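ATP:cob(I)alamin adenosyltransferase, putative (Burkholderia thailandensis, PDB 2ZHZ) probably transfers the adenosyl group of ATP to the cobalt of reduced cobalamin, making adenosylcobalamin, and works as a homotrimer of helix bundles. Local coordinates at residues B[64-68]-B[91-95]; B[113-118]-B[163-167]. All coordinates share one frame; numbering follows the deposited sequence.

How the interactions relate
Both contacts join helices of one bundle, the core of the PduO-type adenosyltransferase fold. Interaction 1 comes first along the chain and closes before interaction 2 opens. It pairs helix 56-77 with its sequence neighbour, helix 86-101, whereas interaction 2 pairs the start of helix 116-141 with the C-terminal part of helix 147-169. Their centres lie 19 Å apart, and their nearest atoms, about 7 Å apart, do not touch. Helix 147-169 links them: its Tyr-151 and Leu-155 pack on interaction 1, its residues 163-167 form interaction 2, and between these in sequence lies Asp-157, a known magnesium ligand of this protein, though without metal in this chain.

Interaction 1: residues B[64-68]-B[91-95]; sequences AIQHD and RLDGW
The guanidinium of Arg-91 receives the CB of Ala-64 over one face and the carboxylate of Asp-68 at its edge, where water 1 also lies in its plane. The indole of Trp-95 has the CG of Arg-91 over one face, offset toward the rim; Leu-92 CD2 and Ala-64 CB stand at its edge, while Ile-65 CG1 meets Trp-95 CZ3 obliquely at 3.7 Å. The small methyl of Ala-64 faces both groups at once, its CB 3.9 Å from both Trp-95 CH2 and Arg-91 NH1. Long and flexible, Arg-91 spans the gap between helix 56-77 and helix 86-101 of the bundle, whose local axes are 12.7 Å apart: its CG leaves opposite the backbone N (chi1 -173°), and a bend at chi3 turns the head to the acid. Arg-91 NH2 lies 2.7 Å from Asp-68 OD1 in a salt bridge, and gives a weak hydrogen bond to OD2 as part of it; the carboxylate and guanidinium planes are 36° apart. Water 1 accepts from Arg-91 NE and donates to Asp-68 OD2. Tyr-151 OH also bonds OD2, and His-88 ND1 bonds OD1 weakly. With so many partners, the buried carboxylate is probably kept ionised, and a charge-paired, water-bridged flank beside an apolar one probably helps set how these roughly antiparallel helices face each other.

Interaction 2: residues B[113-118]-B[163-167]; sequences GGARGA and ARVLN
Asn-167 meets the loop before helix 116-141 with both ends of its side-chain amide. OD1 of Asn-167 accepts from Ala-115 N at 2.8 Å, with the donor nearly in line with the side-chain C=O and an N-H...O angle of 170°. ND2 of Asn-167 gives a longer but straight bond to Gly-113 O, 3.3 Å away, which lies in the amide plane. An amide suits the place because it offers an acceptor and a donor side by side to a loop that presents an N-H and a carbonyl; the two bonds together fix its rotation.

Over one face of the amide sits the CB of Ala-118, 3.4 Å from Asn-167 OD1 and 3.2 Å from Ala-163 O, so the methyl packs on both the side chain and the helix backbone. Small residues on both helices allow a close approach: the CA atoms of Ala-118 and Ala-163 are 4.1 Å apart. Farther along, Leu-166 lays its CB against Ala-118 and, with CG opposite the carbonyl carbon (chi1 -70°), its CD1 reaches toward Gly-117 O, at 3.6 Å.

The loop's shape positions these partners. Gly-113 and Gly-114 adopt backbone angles that call for glycine, and Gly-114 CA passes 3.3 Å from Asn-167 OD1, where a side chain would collide. Ala-115 follows as the N-cap residue. Asp-174 OD1 takes a second hydrogen bond from Asn-167 ND2, while Asp-174 OD2 forms a salt bridge with Arg-164.

The contact thus lies where helix 116-141 starts, shortly after strand 110-111, against the last turns of helix 147-169; strand 175-176, antiparallel to strand 110-111, follows Asp-174, and Leu-54 and Pro-55, just before helix 56-77, pack on Leu-166.

Interaction 1: residues B[64-68]-B[91-95]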
loop_
_atom_site.group_PDB
_atom_site.type_symbol
_atom_site.label_atom_id
_atom_site.label_comp_id
_atom_site.label_asym_id
_atom_site.label_seq_id
_atom_site.Cartn_x
_atom_site.Cartn_y
_atom_site.Cartn_z
ATOM N N ALA B 64 4.423 -2.073 -19.921
ATOM C CA ALA B 64 5.556 -2.973 -20.083
ATOM C C ALA B 64 6.141 -3.317 -18.720
ATOM O O ALA B 64 6.594 -4.441 -18.488
ATOM C CB ALA B 64 6.621 -2.323 -20.951
ATOM N N ILE B 65 6.136 -2.339 -17.822
ATOM C CA ILE B 65 6.671 -2.539 -16.484
ATOM C C ILE B 65 5.863 -3.579 -15.715
ATOM O O ILE B 65 6.428 -4.347 -14.940
ATOM C CB ILE B 65 6.726 -1.196 -15.715
ATOM C CG1 ILE B 65 7.835 -0.326 -16.319
ATOM C CG2 ILE B 65 6.966 -1.436 -14.219
ATOM C CD1 ILE B 65 7.823 1.126 -15.866
ATOM N N GLN B 66 4.550 -3.617 -15.931
ATOM C CA GLN B 66 3.718 -4.606 -15.245
ATOM C C GLN B 66 4.174 -6.012 -15.624
ATOM O O GLN B 66 4.159 -6.931 -14.798
ATOM C CB GLN B 66 2.241 -4.440 -15.616
ATOM C CG GLN B 66 1.567 -3.228 -14.991
ATOM C CD GLN B 66 0.063 -3.392 -14.898
ATOM O OE1 GLN B 66 -0.632 -3.478 -15.916
ATOM N NE2 GLN B 66 -0.451 -3.448 -13.668
ATOM N N HIS B 67 4.565 -6.177 -16.883
ATOM C CA HIS B 67 5.043 -7.465 -17.373
ATOM C C HIS B 67 6.371 -7.791 -16.698
ATOM O O HIS B 67 6.607 -8.930 -16.301
ATOM C CB HIS B 67 5.212 -7.416 -18.893
ATOM C CG HIS B 67 3.922 -7.255 -19.633
ATOM N ND1 HIS B 67 3.020 -8.287 -19.789
ATOM C CD2 HIS B 67 3.371 -6.178 -20.239
ATOM C CE1 HIS B 67 1.969 -7.850 -20.462
ATOM N NE2 HIS B 67 2.157 -6.572 -20.745
ATOM N N ASP B 68 7.229 -6.782 -16.563
ATOM C CA ASP B 68 8.527 -6.958 -15.910
ATOM C C ASP B 68 8.318 -7.400 -14.466
ATOM O O ASP B 68 9.005 -8.295 -13.962
ATOM C CB ASP B 68 9.319 -5.645 -15.865
ATOM C CG ASP B 68 9.802 -5.181 -17.226
ATOM O OD1 ASP B 68 9.692 -5.937 -18.214
ATOM O OD2 ASP B 68 10.310 -4.042 -17.290
ATOM N N ARG B 91 16.477 -1.011 -20.164
ATOM C CA ARG B 91 15.255 -0.356 -20.597
ATOM C C ARG B 91 14.793 0.695 -19.589
ATOM O O ARG B 91 14.322 1.766 -19.976
ATOM C CB ARG B 91 14.147 -1.377 -20.839
ATOM C CG ARG B 91 12.918 -0.748 -21.454
ATOM C CD ARG B 91 12.014 -1.777 -22.093
ATOM N NE ARG B 91 11.471 -2.721 -21.125
ATOM C CZ ARG B 91 10.486 -3.566 -21.398
ATOM N NH1 ARG B 91 9.946 -3.576 -22.611
ATOM N NH2 ARG B 91 10.030 -4.391 -20.461
ATOM N N LEU B 92 14.923 0.391 -18.300
ATOM C CA LEU B 92 14.534 1.348 -17.270
ATOM C C LEU B 92 15.469 2.550 -17.344
ATOM O O LEU B 92 15.022 3.695 -17.290
ATOM C CB LEU B 92 14.622 0.722 -15.876
ATOM C CG LEU B 92 13.640 -0.387 -15.489
ATOM C CD1 LEU B 92 13.850 -0.721 -14.024
ATOM C CD2 LEU B 92 12.200 0.053 -15.724
ATOM N N ASP B 93 16.767 2.285 -17.468
ATOM C CA ASP B 93 17.753 3.358 -17.561
ATOM C C ASP B 93 17.472 4.225 -18.782
ATOM O O ASP B 93 17.712 5.431 -18.767
ATOM C CB ASP B 93 19.174 2.794 -17.667
ATOM C CG ASP B 93 19.691 2.252 -16.351
ATOM O OD1 ASP B 93 19.084 2.548 -15.304
ATOM O OD2 ASP B 93 20.719 1.541 -16.367
ATOM N N GLY B 94 16.968 3.598 -19.840
ATOM C CA GLY B 94 16.656 4.322 -21.059
ATOM C C GLY B 94 15.465 5.238 -20.872
ATOM O O GLY B 94 15.487 6.391 -21.302
ATOM N N TRP B 95 14.414 4.726 -20.238
ATOM C CA TRP B 95 13.231 5.534 -19.989
ATOM C C TRP B 95 13.600 6.697 -19.078
ATOM O O TRP B 95 13.092 7.805 -19.234
ATOM C CB TRP B 95 12.121 4.694 -19.349
ATOM C CG TRP B 95 11.401 3.806 -20.319
ATOM C CD1 TRP B 95 11.048 4.111 -21.604
ATOM C CD2 TRP B 95 10.877 2.497 -20.061
ATOM N NE1 TRP B 95 10.335 3.078 -22.159
ATOM C CE2 TRP B 95 10.213 2.074 -21.235
ATOM C CE3 TRP B 95 10.898 1.643 -18.952
ATOM C CZ2 TRP B 95 9.577 0.830 -21.333
ATOM C CZ3 TRP B 95 10.265 0.406 -19.048
ATOM C CH2 TRP B 95 9.613 0.012 -20.232
HETATM O O HOH W 1 12.469 -3.036 -18.568
#

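Interaction 2: residues B[113-118]-B[163-167]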
loop_
_atom_site.group_PDB
_atom_site.type_symbol
_atom_site.label_atom_id
_atom_site.label_comp_id
_atom_site.label_asym_id
_atom_site.label_seq_id
_atom_site.Cartn_x
_atom_site.Cartn_y
_atom_site.Cartn_z
ATOM N N GLY B 113 2.602 14.619 -4.989
ATOM C CA GLY B 113 1.256 15.079 -5.279
ATOM C C GLY B 113 1.163 15.854 -6.577
ATOM O O GLY B 113 2.091 15.836 -7.383
ATOM N N GLY B 114 0.043 16.542 -6.771
ATOM C CA GLY B 114 -0.169 17.312 -7.988
ATOM C C GLY B 114 -1.395 16.782 -8.700
ATOM O O GLY B 114 -2.438 16.599 -8.077
ATOM N N ALA B 115 -1.287 16.534 -10.002
ATOM C CA ALA B 115 -2.414 15.991 -10.747
ATOM C C ALA B 115 -2.665 14.598 -10.170
ATOM O O ALA B 115 -1.741 13.972 -9.652
ATOM C CB ALA B 115 -2.073 15.901 -12.233
ATOM N N ARG B 116 -3.901 14.114 -10.249
ATOM C CA ARG B 116 -4.220 12.796 -9.705
ATOM C C ARG B 116 -3.274 11.705 -10.201
ATOM O O ARG B 116 -2.870 10.832 -9.436
ATOM C CB ARG B 116 -5.665 12.412 -10.034
ATOM C CG ARG B 116 -6.110 11.085 -9.424
ATOM C CD ARG B 116 -7.620 10.940 -9.536
ATOM N NE ARG B 116 -8.302 11.995 -8.786
ATOM C CZ ARG B 116 -9.481 12.515 -9.115
ATOM N NH1 ARG B 116 -10.122 12.084 -10.192
ATOM N NH2 ARG B 116 -10.018 13.471 -8.365
ATOM N N GLY B 117 -2.924 11.754 -11.483
ATOM C CA GLY B 117 -2.023 10.754 -12.030
ATOM C C GLY B 117 -0.633 10.828 -11.418
ATOM O O GLY B 117 -0.029 9.804 -11.091
ATOM N N ALA B 118 -0.115 12.043 -11.271
ATOM C CA ALA B 118 1.208 12.235 -10.685
ATOM C C ALA B 118 1.209 11.792 -9.226
ATOM O O ALA B 118 2.195 11.237 -8.733
ATOM C CB ALA B 118 1.619 13.699 -10.779
ATOM N N ALA B 163 6.128 10.940 -12.466
ATOM C CA ALA B 163 5.191 11.784 -11.730
ATOM C C ALA B 163 5.358 13.228 -12.224
ATOM O O ALA B 163 4.376 13.939 -12.432
ATOM C CB ALA B 163 5.461 11.700 -10.224
ATOM N N ARG B 164 6.605 13.654 -12.420
ATOM C CA ARG B 164 6.873 15.007 -12.910
ATOM C C ARG B 164 6.337 15.142 -14.332
ATOM O O ARG B 164 5.758 16.166 -14.694
ATOM C CB ARG B 164 8.377 15.307 -12.899
ATOM C CG ARG B 164 9.021 15.317 -11.516
ATOM C CD ARG B 164 10.466 15.791 -11.596
ATOM N NE ARG B 164 10.543 17.168 -12.088
ATOM C CZ ARG B 164 11.603 17.699 -12.694
ATOM N NH1 ARG B 164 12.696 16.976 -12.892
ATOM N NH2 ARG B 164 11.563 18.956 -13.112
ATOM N N VAL B 165 6.535 14.100 -15.135
ATOM C CA VAL B 165 6.051 14.089 -16.511
ATOM C C VAL B 165 4.536 14.249 -16.525
ATOM O O VAL B 165 3.990 14.990 -17.347
ATOM C CB VAL B 165 6.410 12.764 -17.223
ATOM C CG1 VAL B 165 5.674 12.666 -18.553
ATOM C CG2 VAL B 165 7.910 12.687 -17.442
ATOM N N LEU B 166 3.859 13.558 -15.611
ATOM C CA LEU B 166 2.403 13.621 -15.531
ATOM C C LEU B 166 1.863 14.968 -15.060
ATOM O O LEU B 166 0.776 15.379 -15.471
ATOM C CB LEU B 166 1.868 12.491 -14.640
ATOM C CG LEU B 166 2.010 11.098 -15.273
ATOM C CD1 LEU B 166 1.506 10.019 -14.315
ATOM C CD2 LEU B 166 1.222 11.054 -16.579
ATOM N N ASN B 167 2.598 15.654 -14.192
ATOM C CA ASN B 167 2.140 16.963 -13.742
ATOM C C ASN B 167 2.204 17.934 -14.922
ATOM O O ASN B 167 1.315 18.768 -15.103
ATOM C CB ASN B 167 2.991 17.480 -12.577
ATOM C CG ASN B 167 2.438 17.058 -11.222
ATOM O OD1 ASN B 167 1.223 17.045 -11.019
ATOM N ND2 ASN B 167 3.325 16.732 -10.285
#